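Local coordinates for ORF10 (Moritella marina, PDB 6RIW), which forms the ketosynthase-chain length factor didomain of a polyunsaturated fatty acid synthase and probably catalyses the condensation that elongates acyl chains, at residues A[11-16]-A[367-372]; A[105-110]-A[181-186]; A[164-169]-A[702-707]; A[210-215]-A[461-466]; A[780-785]-A[875-880]. One frame throughout, in Å; residues are numbered along the deposited sequence.

How the contacts relate
Contacts 1 and 2 belong to the first ketosynthase-family region (1-451) and contact 5 to the second (466-884), whereas contact 3 joins the two. Contact 4 ties the C-terminal end of helix 198-211 to the loop between strands 443-450 and 469-478, the chain that leads from one region into the next. In order of their first segments they run 1, 2, 3, 4, 5; contact 2 closes at 181-186, after contact 3 has opened at 164-169. Centres are spread 21 to 38 Å apart. Contacts 2 and 5 meet through a probable, weak hydrogen bond, Gln-181 OE1 to Asn-875 ND2 (3.2 Å), so the regions also touch there, consistent with one compact didomain.

Contact 1. Residues A[11-16]-A[367-372]; sequences NLFPGS and GHLLTA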
# COMPACT_ATOMS: atom_id res chain seq x y z
N ASN A 11 -13.09 16.34 -2.77
CA ASN A 11 -12.68 15.51 -3.89
C ASN A 11 -11.70 16.25 -4.78
O ASN A 11 -11.76 17.47 -4.94
CB ASN A 11 -13.86 15.08 -4.74
CG ASN A 11 -14.59 16.27 -5.34
OD1 ASN A 11 -15.17 17.07 -4.61
ND2 ASN A 11 -14.53 16.42 -6.67
N LEU A 12 -10.81 15.47 -5.40
CA LEU A 12 -10.01 15.92 -6.54
C LEU A 12 -10.15 14.79 -7.55
O LEU A 12 -9.45 13.78 -7.47
CB LEU A 12 -8.56 16.20 -6.17
CG LEU A 12 -7.67 16.73 -7.29
CD1 LEU A 12 -8.24 18.05 -7.84
CD2 LEU A 12 -6.25 16.93 -6.74
N PHE A 13 -11.09 14.96 -8.48
CA PHE A 13 -11.45 13.96 -9.47
C PHE A 13 -11.12 14.47 -10.86
O PHE A 13 -10.98 15.68 -11.06
CB PHE A 13 -12.95 13.64 -9.42
CG PHE A 13 -13.43 13.03 -8.13
CD1 PHE A 13 -12.55 12.40 -7.24
CD2 PHE A 13 -14.78 13.08 -7.81
CE1 PHE A 13 -13.01 11.84 -6.06
CE2 PHE A 13 -15.26 12.53 -6.63
CZ PHE A 13 -14.37 11.89 -5.75
N PRO A 14 -10.99 13.59 -11.86
CA PRO A 14 -10.88 14.08 -13.23
C PRO A 14 -12.03 15.05 -13.50
O PRO A 14 -13.19 14.70 -13.29
CB PRO A 14 -10.97 12.81 -14.09
CG PRO A 14 -10.49 11.70 -13.16
CD PRO A 14 -10.92 12.11 -11.78
N GLY A 15 -11.70 16.29 -13.85
CA GLY A 15 -12.70 17.29 -14.15
C GLY A 15 -13.14 18.18 -13.00
O GLY A 15 -13.77 19.21 -13.27
N SER A 16 -12.85 17.85 -11.74
CA SER A 16 -13.43 18.66 -10.67
C SER A 16 -12.54 18.71 -9.44
O SER A 16 -11.73 17.81 -9.19
CB SER A 16 -14.84 18.15 -10.30
OG SER A 16 -14.79 16.87 -9.70
N GLY A 367 -13.78 7.18 -15.42
CA GLY A 367 -12.86 6.06 -15.43
C GLY A 367 -12.79 5.39 -14.06
O GLY A 367 -13.49 5.75 -13.11
N HIS A 368 -11.91 4.40 -13.97
CA HIS A 368 -11.72 3.61 -12.75
C HIS A 368 -10.54 4.20 -11.99
O HIS A 368 -9.39 4.04 -12.41
CB HIS A 368 -11.51 2.14 -13.11
CG HIS A 368 -11.26 1.23 -11.94
ND1 HIS A 368 -11.24 1.67 -10.64
CD2 HIS A 368 -11.07 -0.11 -11.88
CE1 HIS A 368 -11.01 0.65 -9.83
NE2 HIS A 368 -10.90 -0.44 -10.56
N LEU A 369 -10.82 4.88 -10.88
CA LEU A 369 -9.79 5.58 -10.12
C LEU A 369 -8.96 4.67 -9.20
O LEU A 369 -8.28 5.17 -8.30
CB LEU A 369 -10.44 6.71 -9.31
CG LEU A 369 -10.47 8.10 -9.94
CD1 LEU A 369 -11.11 8.09 -11.33
CD2 LEU A 369 -11.13 9.16 -9.03
N LEU A 370 -9.03 3.35 -9.38
CA LEU A 370 -8.13 2.40 -8.70
C LEU A 370 -8.35 2.50 -7.20
O LEU A 370 -9.49 2.30 -6.73
CB LEU A 370 -6.71 2.69 -9.19
CG LEU A 370 -6.52 2.72 -10.71
CD1 LEU A 370 -5.07 3.04 -11.10
CD2 LEU A 370 -6.97 1.39 -11.33
N THR A 371 -7.32 2.77 -6.39
CA THR A 371 -7.52 2.81 -4.94
C THR A 371 -8.52 3.89 -4.54
O THR A 371 -9.16 3.77 -3.49
CB THR A 371 -6.19 3.02 -4.23
OG1 THR A 371 -5.44 4.02 -4.92
CG2 THR A 371 -5.40 1.71 -4.29
N ALA A 372 -8.69 4.92 -5.36
CA ALA A 372 -9.63 5.98 -5.05
C ALA A 372 -11.01 5.78 -5.67
O ALA A 372 -11.83 6.69 -5.61
CB ALA A 372 -9.07 7.33 -5.51
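The ring of Phe-13 is met obliquely by Leu-369, whose side chain crosses that of Phe-13 at about a right angle, with CD2 of Leu-369 4.0 Å from CD1 of Phe-13; the same ring packs edge-to-face with Phe-22 of helix 19-27. This Leu-369 methyl, CD2, also lies 4.0 Å from CD of Pro-14. The second branch, CD1 of Leu-369, touches CD of Pro-14 and, at 4.1 Å, its CG. Leu-369 thus sets its fork against two consecutive residues, although its first torsion, -94°, lies away from a staggered position. Phe-13 and Pro-14 are presented by a type II turn from Phe-13 to Ser-16, closed by Ser-16 N to Phe-13 O (2.9 Å), with Gly-15 at positive phi; Phe-13 N also bonds Ser-16 O (3.0 Å). Leu-369 stands in the loop between helices 363-366 and 374-387, next to His-368, whose side chain touches Cys-196. No hydrogen bond crosses between the segments. The join between the end of strand 4-12 and this ketosynthase loop is therefore purely apolar, held by buried carbon surfaces that meet at van der Waals distance.

Contact 2. Residues A[105-110]-A[181-186]; sequences GYWGST and QAAGLG
Trp-107 occupies a type II turn running from Tyr-106 to Ser-109, while Ala-183 lies in the last turn of helix 174-183, which a Schellman motif at Gly-184 terminates. The turn is closed by Ser-109 N to Tyr-106 O (3.0 Å). From its backbone the indole swings out with CG anti to the backbone N (chi1 -174°), which carries the six-membered ring across to the helix end. There CZ3 of Trp-107 lies 3.7 Å from CB of Ala-183, and CH2 of Trp-107 is 4.0 Å from both CA and CB of Ala-183. The alanine methyl comes up obliquely to the ring. The indole also touches Lys-98, Leu-101 and Thr-102 of helix 88-104, the helix that leads into this loop.

Two waters join the backbones. Water 1 accepts from Gly-108 N at 2.8 Å and donates to Ala-183 O at 2.7 Å, and it sits over one face of the Trp-107 ring, 3.4 Å above the plane and offset toward the rim. A second water gives longer bonds, donating to Gly-184 O at 3.3 Å and weakly to Ser-109 O.

No direct hydrogen bond joins the two segments. Ala-183 O, at the helix end where carbonyls lack helical partners, is satisfied through water 1 instead, and the indole lies across that water. The join is thus one apolar ring-methyl contact beside two water bridges, fastening the loop before strand 115-120 to the end of helix 174-183.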
# COMPACT_ATOMS: atom_id res chain seq x y z
N GLY A 105 -15.77 22.14 9.21
CA GLY A 105 -15.65 23.19 10.20
C GLY A 105 -14.65 22.90 11.29
O GLY A 105 -14.77 23.47 12.38
N TYR A 106 -13.67 22.03 11.04
CA TYR A 106 -12.73 21.61 12.07
C TYR A 106 -11.27 21.85 11.68
O TYR A 106 -10.38 21.42 12.42
CB TYR A 106 -12.95 20.13 12.42
CG TYR A 106 -14.23 19.94 13.20
CD1 TYR A 106 -14.27 20.20 14.57
CD2 TYR A 106 -15.40 19.55 12.57
CE1 TYR A 106 -15.45 20.05 15.29
CE2 TYR A 106 -16.59 19.41 13.29
CZ TYR A 106 -16.61 19.66 14.64
OH TYR A 106 -17.78 19.53 15.36
N TRP A 107 -11.00 22.54 10.59
CA TRP A 107 -9.62 22.88 10.26
C TRP A 107 -9.01 23.70 11.40
O TRP A 107 -9.53 24.75 11.77
CB TRP A 107 -9.56 23.66 8.95
CG TRP A 107 -8.13 23.91 8.52
CD1 TRP A 107 -7.47 25.11 8.50
CD2 TRP A 107 -7.19 22.92 8.08
NE1 TRP A 107 -6.18 24.92 8.07
CE2 TRP A 107 -5.98 23.59 7.80
CE3 TRP A 107 -7.25 21.53 7.89
CZ2 TRP A 107 -4.84 22.92 7.33
CZ3 TRP A 107 -6.11 20.86 7.42
CH2 TRP A 107 -4.93 21.56 7.15
N GLY A 108 -7.89 23.22 11.95
CA GLY A 108 -7.23 23.93 13.03
C GLY A 108 -7.89 23.82 14.39
O GLY A 108 -7.53 24.57 15.31
N SER A 109 -8.84 22.91 14.55
CA SER A 109 -9.57 22.73 15.80
C SER A 109 -8.78 21.88 16.79
O SER A 109 -8.04 20.96 16.42
CB SER A 109 -10.93 22.08 15.50
OG SER A 109 -11.60 21.67 16.67
N THR A 110 -8.94 22.19 18.09
CA THR A 110 -8.36 21.34 19.11
C THR A 110 -8.99 19.96 19.11
O THR A 110 -8.37 19.01 19.62
CB THR A 110 -8.51 21.98 20.50
OG1 THR A 110 -9.89 22.16 20.77
CG2 THR A 110 -7.81 23.33 20.54
N GLN A 181 0.44 14.87 10.26
CA GLN A 181 1.28 15.94 10.78
C GLN A 181 0.87 17.29 10.22
O GLN A 181 0.77 18.27 10.97
CB GLN A 181 2.77 15.67 10.52
CG GLN A 181 3.66 16.75 11.17
CD GLN A 181 5.14 16.40 11.18
OE1 GLN A 181 5.62 15.52 10.45
NE2 GLN A 181 5.88 17.09 12.03
N ALA A 182 0.62 17.37 8.91
CA ALA A 182 0.32 18.66 8.28
C ALA A 182 -1.02 19.24 8.74
O ALA A 182 -1.20 20.45 8.71
CB ALA A 182 0.32 18.53 6.76
N ALA A 183 -1.97 18.39 9.13
CA ALA A 183 -3.25 18.87 9.63
C ALA A 183 -3.33 18.89 11.15
O ALA A 183 -4.35 19.29 11.69
CB ALA A 183 -4.39 18.03 9.06
N GLY A 184 -2.28 18.45 11.86
CA GLY A 184 -2.33 18.46 13.31
C GLY A 184 -3.21 17.41 13.93
O GLY A 184 -3.78 17.64 15.00
N LEU A 185 -3.34 16.25 13.31
CA LEU A 185 -4.14 15.16 13.86
C LEU A 185 -3.40 14.40 14.96
O LEU A 185 -2.24 14.01 14.78
CB LEU A 185 -4.50 14.18 12.74
CG LEU A 185 -5.06 14.79 11.48
CD1 LEU A 185 -5.52 13.65 10.57
CD2 LEU A 185 -6.22 15.74 11.83
N GLY A 186 -4.08 14.14 16.08
CA GLY A 186 -3.45 13.43 17.18
C GLY A 186 -3.84 11.97 17.36
O GLY A 186 -3.40 11.33 18.33
O HOH W 1 -5.75 21.57 11.06
O HOH W 2 -4.77 20.66 15.90

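Contact 3. Residues A[164-169]-A[702-707]; sequences THADNA and ITLRQH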
# COMPACT_ATOMS: atom_id res chain seq x y z
N THR A 164 14.90 15.89 -6.24
CA THR A 164 13.77 15.22 -5.63
C THR A 164 14.09 14.84 -4.20
O THR A 164 15.10 14.18 -3.94
CB THR A 164 13.39 13.98 -6.46
OG1 THR A 164 13.08 14.40 -7.80
CG2 THR A 164 12.18 13.27 -5.87
N HIS A 165 13.24 15.29 -3.27
CA HIS A 165 13.40 14.97 -1.85
C HIS A 165 13.18 13.48 -1.61
O HIS A 165 12.20 12.89 -2.09
CB HIS A 165 12.39 15.78 -1.02
CG HIS A 165 12.69 15.83 0.46
ND1 HIS A 165 12.46 14.77 1.30
CD2 HIS A 165 13.15 16.84 1.24
CE1 HIS A 165 12.79 15.11 2.54
NE2 HIS A 165 13.20 16.37 2.53
N ALA A 166 14.07 12.89 -0.81
CA ALA A 166 14.02 11.46 -0.50
C ALA A 166 12.67 10.99 0.03
O ALA A 166 12.29 9.82 -0.18
CB ALA A 166 15.10 11.12 0.53
N ASP A 167 11.93 11.85 0.73
CA ASP A 167 10.63 11.42 1.27
C ASP A 167 9.66 11.00 0.15
O ASP A 167 8.68 10.31 0.43
CB ASP A 167 9.99 12.54 2.11
CG ASP A 167 10.60 12.68 3.52
OD1 ASP A 167 11.40 11.82 3.96
OD2 ASP A 167 10.26 13.68 4.21
N ASN A 168 9.90 11.42 -1.09
CA ASN A 168 9.10 10.96 -2.21
C ASN A 168 9.25 9.46 -2.49
O ASN A 168 8.44 8.90 -3.24
CB ASN A 168 9.47 11.77 -3.45
CG ASN A 168 8.89 13.18 -3.39
OD1 ASN A 168 7.68 13.35 -3.33
ND2 ASN A 168 9.77 14.19 -3.35
N ALA A 169 10.21 8.78 -1.89
CA ALA A 169 10.26 7.33 -2.07
C ALA A 169 9.44 6.57 -1.03
O ALA A 169 9.30 5.34 -1.14
CB ALA A 169 11.71 6.85 -2.01
N ILE A 702 19.08 0.67 0.16
CA ILE A 702 20.29 1.22 0.74
C ILE A 702 20.45 2.69 0.32
O ILE A 702 20.74 3.57 1.15
CB ILE A 702 21.53 0.38 0.36
CG1 ILE A 702 21.81 -0.72 1.39
CG2 ILE A 702 22.80 1.27 0.42
CD1 ILE A 702 20.67 -1.68 1.64
N THR A 703 20.22 2.97 -0.96
CA THR A 703 20.22 4.34 -1.49
C THR A 703 19.25 5.24 -0.72
O THR A 703 19.61 6.35 -0.30
CB THR A 703 19.82 4.30 -2.97
OG1 THR A 703 20.77 3.55 -3.70
CG2 THR A 703 19.74 5.72 -3.55
N LEU A 704 18.02 4.78 -0.54
CA LEU A 704 17.01 5.58 0.16
C LEU A 704 17.42 5.86 1.60
O LEU A 704 17.35 7.01 2.07
CB LEU A 704 15.66 4.85 0.11
CG LEU A 704 14.56 5.48 0.97
CD1 LEU A 704 14.32 6.94 0.53
CD2 LEU A 704 13.27 4.67 0.89
N ARG A 705 17.79 4.82 2.36
CA ARG A 705 17.98 5.02 3.79
C ARG A 705 19.25 5.78 4.08
O ARG A 705 19.31 6.46 5.11
CB ARG A 705 17.97 3.68 4.53
CG ARG A 705 16.69 2.85 4.22
CD ARG A 705 15.41 3.57 4.65
NE ARG A 705 14.22 2.80 4.27
CZ ARG A 705 12.97 3.10 4.62
NH1 ARG A 705 12.71 4.16 5.39
NH2 ARG A 705 11.97 2.33 4.19
N GLN A 706 20.23 5.74 3.18
CA GLN A 706 21.40 6.61 3.34
C GLN A 706 21.03 8.08 3.41
O GLN A 706 21.79 8.88 3.96
CB GLN A 706 22.38 6.40 2.18
CG GLN A 706 23.34 5.24 2.39
CD GLN A 706 24.61 5.45 1.60
OE1 GLN A 706 25.70 5.36 2.15
NE2 GLN A 706 24.48 5.78 0.29
N HIS A 707 19.90 8.48 2.80
CA HIS A 707 19.46 9.87 2.90
C HIS A 707 19.07 10.28 4.31
O HIS A 707 19.05 11.48 4.60
CB HIS A 707 18.26 10.16 1.97
CG HIS A 707 18.55 9.94 0.52
ND1 HIS A 707 19.63 10.51 -0.11
CD2 HIS A 707 17.90 9.21 -0.43
CE1 HIS A 707 19.64 10.14 -1.39
NE2 HIS A 707 18.61 9.34 -1.60
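Leu-704 holds CG opposite its backbone N (chi1 172°), which throws both methyls from helix 699-706 toward the 3-10 turn 166-169, and His-707, with chi1 -61°, brings its ring round beside its own backbone N to meet Ala-166. CD1 of Leu-704 does most of the touching: it is 3.6 Å from CB of Ala-169 and equally 3.6 Å from O of Ala-166. CD2 of Leu-704 adds a second, looser contact with the Ala-169 methyl. One turn further along, CB of Ala-166 packs obliquely on His-707, closest to CD2 at 3.5 Å and to CB and CG at 3.6 Å. The small alanines let the backbones come near, with CA of Ala-166 and CA of His-707 6.6 Å apart.

Polar groups turn elsewhere. One face of the His-707 ring carries Thr-703 O, 3.3 Å above its plane, and the imidazole has its strongest polar partner in Gln-956, which also hydrogen-bonds Ala-166 N and Thr-164 O. On the other segment, Asp-167 N donates almost straight (167°) to ND1 of His-165, within the ring plane, fixing the start of the turn. Asp-167 itself pairs with Arg-873 in a salt bridge and takes hydrogen bonds from Tyr-82 and Tyr-708.

The contact sits on the boundary between the two ketosynthase-family regions: helix 129-148 lines it, with Leu-132 and Phe-133 against Ala-169 and Leu-136 against Thr-703, and the chain near Gln-956 and Ile-958 closes over His-707 and His-165.

Contact 4. Residues A[210-215]-A[461-466]; sequences LHTGKA and SVAKPR
Thr-212 forks at CB, at the C-terminal end of helix 198-211, and its two branches serve different partners. OG1 stands between the backbone N and the carbonyl carbon (chi1 61°) and is hydrogen-bonded to Asn-678 OD1 of helix 668-682. That torsion sets the other branch, CG2, beside the backbone N, where it meets CB of Ala-463 at 3.9 Å. The Ala-463 methyl also lies 3.9 Å from O of His-211, so it also rests on that carbonyl near the helix end. Beside it, water 3 bridges the backbones, donating to His-211 O at 2.6 Å and accepting from Ala-463 N at 2.8 Å. Gly-213, at positive phi, ends the helix in a Schellman motif.

Around this contact the polar ends find partners outside. NE2 of His-211 is hydrogen-bonded to Glu-2 O, and the His-211 side chain lies about 5 Å from the bound magnesium ion, whose site includes Met-1 and Lys-286.

With no direct hydrogen bond between the segments, they meet through the Ala-463 methyl, against Thr-212 CG2 and His-211 O, and through one water. Arg-466 of the linker and Lys-214 of the helix end share Glu-677 of helix 668-682 in salt bridges to separate oxygens, so the proximity of the two cations, NZ of Lys-214 to NE of Arg-466 at 6.6 Å, is probably well compensated.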
# COMPACT_ATOMS: atom_id res chain seq x y z
N LEU A 210 -14.14 4.62 15.27
CA LEU A 210 -15.12 5.42 16.01
C LEU A 210 -15.92 4.54 16.97
O LEU A 210 -16.21 4.96 18.10
CB LEU A 210 -16.05 6.18 15.05
CG LEU A 210 -15.39 7.32 14.24
CD1 LEU A 210 -16.30 7.89 13.16
CD2 LEU A 210 -14.85 8.47 15.14
N HIS A 211 -16.28 3.32 16.56
CA HIS A 211 -17.11 2.47 17.41
C HIS A 211 -16.37 1.96 18.64
O HIS A 211 -17.00 1.72 19.67
CB HIS A 211 -17.65 1.30 16.60
CG HIS A 211 -18.71 1.69 15.63
ND1 HIS A 211 -18.85 1.10 14.39
CD2 HIS A 211 -19.69 2.63 15.71
CE1 HIS A 211 -19.87 1.65 13.75
NE2 HIS A 211 -20.39 2.59 14.53
N THR A 212 -15.05 1.78 18.55
CA THR A 212 -14.32 1.34 19.74
C THR A 212 -13.83 2.51 20.57
O THR A 212 -13.19 2.29 21.60
CB THR A 212 -13.14 0.45 19.34
OG1 THR A 212 -12.23 1.17 18.51
CG2 THR A 212 -13.62 -0.81 18.58
N GLY A 213 -14.09 3.74 20.14
CA GLY A 213 -13.58 4.87 20.89
C GLY A 213 -12.10 5.12 20.74
O GLY A 213 -11.53 5.88 21.53
N LYS A 214 -11.44 4.49 19.77
CA LYS A 214 -10.05 4.81 19.49
C LYS A 214 -9.89 6.24 18.99
O LYS A 214 -8.79 6.80 19.07
CB LYS A 214 -9.46 3.81 18.49
CG LYS A 214 -9.17 2.44 19.12
CD LYS A 214 -8.12 1.61 18.35
CE LYS A 214 -7.77 0.30 19.09
NZ LYS A 214 -8.95 -0.63 19.42
N ALA A 215 -10.98 6.85 18.51
CA ALA A 215 -10.99 8.22 18.04
C ALA A 215 -12.39 8.79 18.26
O ALA A 215 -13.35 8.04 18.43
CB ALA A 215 -10.60 8.32 16.56
N SER A 461 -26.09 -1.62 18.88
CA SER A 461 -25.12 -2.52 19.49
C SER A 461 -23.81 -1.77 19.73
O SER A 461 -23.55 -0.70 19.14
CB SER A 461 -24.89 -3.74 18.60
OG SER A 461 -24.73 -3.35 17.25
N VAL A 462 -22.97 -2.33 20.61
CA VAL A 462 -21.68 -1.73 20.93
C VAL A 462 -20.57 -2.72 20.59
O VAL A 462 -20.79 -3.93 20.45
CB VAL A 462 -21.57 -1.29 22.39
CG1 VAL A 462 -22.59 -0.19 22.70
CG2 VAL A 462 -21.75 -2.48 23.32
N ALA A 463 -19.36 -2.18 20.44
CA ALA A 463 -18.21 -3.03 20.18
C ALA A 463 -17.92 -3.90 21.40
O ALA A 463 -18.20 -3.53 22.54
CB ALA A 463 -16.99 -2.18 19.85
N LYS A 464 -17.35 -5.08 21.15
CA LYS A 464 -16.91 -5.94 22.24
C LYS A 464 -15.75 -5.28 22.97
O LYS A 464 -14.95 -4.54 22.36
CB LYS A 464 -16.47 -7.31 21.72
CG LYS A 464 -17.49 -8.00 20.87
CD LYS A 464 -17.25 -9.49 20.87
CE LYS A 464 -16.31 -9.90 19.76
NZ LYS A 464 -16.79 -9.38 18.45
N PRO A 465 -15.63 -5.51 24.28
CA PRO A 465 -14.48 -4.98 25.02
C PRO A 465 -13.19 -5.57 24.47
O PRO A 465 -13.17 -6.70 23.98
CB PRO A 465 -14.73 -5.44 26.46
CG PRO A 465 -16.18 -5.84 26.52
CD PRO A 465 -16.53 -6.32 25.14
N ARG A 466 -12.12 -4.79 24.53
CA ARG A 466 -10.82 -5.26 24.06
C ARG A 466 -10.26 -6.31 25.02
O ARG A 466 -10.61 -6.35 26.20
CB ARG A 466 -9.84 -4.08 23.95
CG ARG A 466 -9.44 -3.58 25.35
CD ARG A 466 -8.15 -2.81 25.35
NE ARG A 466 -6.98 -3.60 24.98
CZ ARG A 466 -6.25 -4.35 25.81
NH1 ARG A 466 -6.57 -4.47 27.10
NH2 ARG A 466 -5.18 -4.99 25.34
O HOH W 3 -19.34 0.61 20.16

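Contact 5. Residues A[780-785]-A[875-880]; sequences TIAADK and NSCAHL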
# COMPACT_ATOMS: atom_id res chain seq x y z
N THR A 780 7.79 8.48 26.44
CA THR A 780 7.25 8.29 27.78
C THR A 780 5.72 8.35 27.78
O THR A 780 5.08 7.61 28.54
CB THR A 780 7.83 9.33 28.75
OG1 THR A 780 7.37 10.64 28.39
CG2 THR A 780 9.32 9.32 28.68
N ILE A 781 5.13 9.16 26.90
CA ILE A 781 3.67 9.24 26.83
C ILE A 781 3.09 7.93 26.33
O ILE A 781 2.11 7.41 26.88
CB ILE A 781 3.23 10.42 25.95
CG1 ILE A 781 3.46 11.75 26.68
CG2 ILE A 781 1.76 10.25 25.57
CD1 ILE A 781 3.26 12.96 25.79
N ALA A 782 3.67 7.40 25.24
CA ALA A 782 3.20 6.12 24.72
C ALA A 782 3.44 5.00 25.71
O ALA A 782 2.60 4.11 25.86
CB ALA A 782 3.90 5.82 23.39
N ALA A 783 4.60 5.00 26.39
CA ALA A 783 4.87 3.95 27.36
C ALA A 783 3.86 3.98 28.51
O ALA A 783 3.39 2.93 28.97
CB ALA A 783 6.30 4.10 27.88
N ASP A 784 3.56 5.17 29.02
CA ASP A 784 2.59 5.28 30.11
C ASP A 784 1.22 4.76 29.68
O ASP A 784 0.52 4.09 30.46
CB ASP A 784 2.48 6.73 30.57
CG ASP A 784 1.39 6.92 31.63
OD1 ASP A 784 1.47 6.25 32.70
OD2 ASP A 784 0.45 7.71 31.40
N LYS A 785 0.81 5.07 28.45
CA LYS A 785 -0.47 4.55 27.97
C LYS A 785 -0.44 3.03 27.92
O LYS A 785 -1.41 2.37 28.30
CB LYS A 785 -0.80 5.09 26.58
CG LYS A 785 -1.04 6.58 26.45
CD LYS A 785 -1.48 6.87 25.02
CE LYS A 785 -1.38 8.33 24.68
NZ LYS A 785 -1.77 8.58 23.25
N ASN A 875 6.53 9.26 12.27
CA ASN A 875 6.51 10.31 13.30
C ASN A 875 5.49 10.00 14.40
O ASN A 875 4.72 10.86 14.84
CB ASN A 875 6.27 11.70 12.69
CG ASN A 875 6.82 12.82 13.56
OD1 ASN A 875 7.43 12.56 14.60
ND2 ASN A 875 6.63 14.06 13.13
N SER A 876 5.46 8.74 14.83
CA SER A 876 4.75 8.40 16.05
C SER A 876 5.56 7.36 16.81
O SER A 876 6.40 6.64 16.24
CB SER A 876 3.32 7.90 15.77
OG SER A 876 3.34 6.70 15.04
N CYS A 877 5.37 7.34 18.11
CA CYS A 877 6.01 6.35 18.95
C CYS A 877 5.00 5.26 19.26
O CYS A 877 3.86 5.56 19.66
CB CYS A 877 6.53 6.98 20.24
SG CYS A 877 7.19 5.71 21.33
N ALA A 878 5.39 4.01 19.06
CA ALA A 878 4.61 2.86 19.46
C ALA A 878 5.27 2.23 20.68
O ALA A 878 6.50 2.18 20.77
CB ALA A 878 4.50 1.83 18.33
N HIS A 879 4.46 1.76 21.62
CA HIS A 879 4.98 1.03 22.77
C HIS A 879 4.09 -0.17 23.05
O HIS A 879 2.86 -0.03 23.10
CB HIS A 879 5.07 1.94 24.00
CG HIS A 879 6.19 1.59 24.94
ND1 HIS A 879 7.50 1.97 24.73
CD2 HIS A 879 6.17 0.92 26.12
CE1 HIS A 879 8.25 1.52 25.73
NE2 HIS A 879 7.46 0.89 26.59
N LEU A 880 4.70 -1.34 23.22
CA LEU A 880 3.96 -2.57 23.42
C LEU A 880 4.42 -3.25 24.70
O LEU A 880 5.60 -3.16 25.07
CB LEU A 880 4.15 -3.57 22.27
CG LEU A 880 3.62 -3.17 20.90
CD1 LEU A 880 4.63 -2.29 20.20
CD2 LEU A 880 3.37 -4.44 20.07
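Ala-783 points its methyl onto one face of the His-879 imidazole: CB of Ala-783 sits 3.6 Å from the ring centroid and only 11° off the ring normal, a CH-pi contact. CA of Ala-783 lies over the same face, 3.5 Å from CD2 of His-879, so the ring is pressed against the helix surface. The chi1 of His-879, -149°, is off the staggered position, and hydrogen bonds hold the rotation of the ring: ND1 to Asn-869 OD1 and NE2 to Tyr-822 OH. A residue earlier on the helix, Ala-782 points toward the strand and rests between two residues. Its CB is 3.7 Å from Cys-877 O and 3.9 Å from SG of Cys-877, while O of Ala-782 lies 3.8 Å from CB of His-879.

Helix 776-790 packs in this way on one face of the sheet built by strands 763-772, 876-884 and 865-870, the layered alpha/beta arrangement of the thiolase fold. The axes of 780-785 and 876-880 come within 7.3 Å of each other, crossing at -31°, a spacing that the two alanines make possible. Cys-877 and His-879 are the strand residues turned to the helix; Ala-878 and Leu-880 point to the other side, where they meet Phe-770 and Val-768. Backbone bonds pair Cys-877 with Ala-771 and His-879 with Ser-769. Ala-783 also touches Leu-821 of helix 808-821.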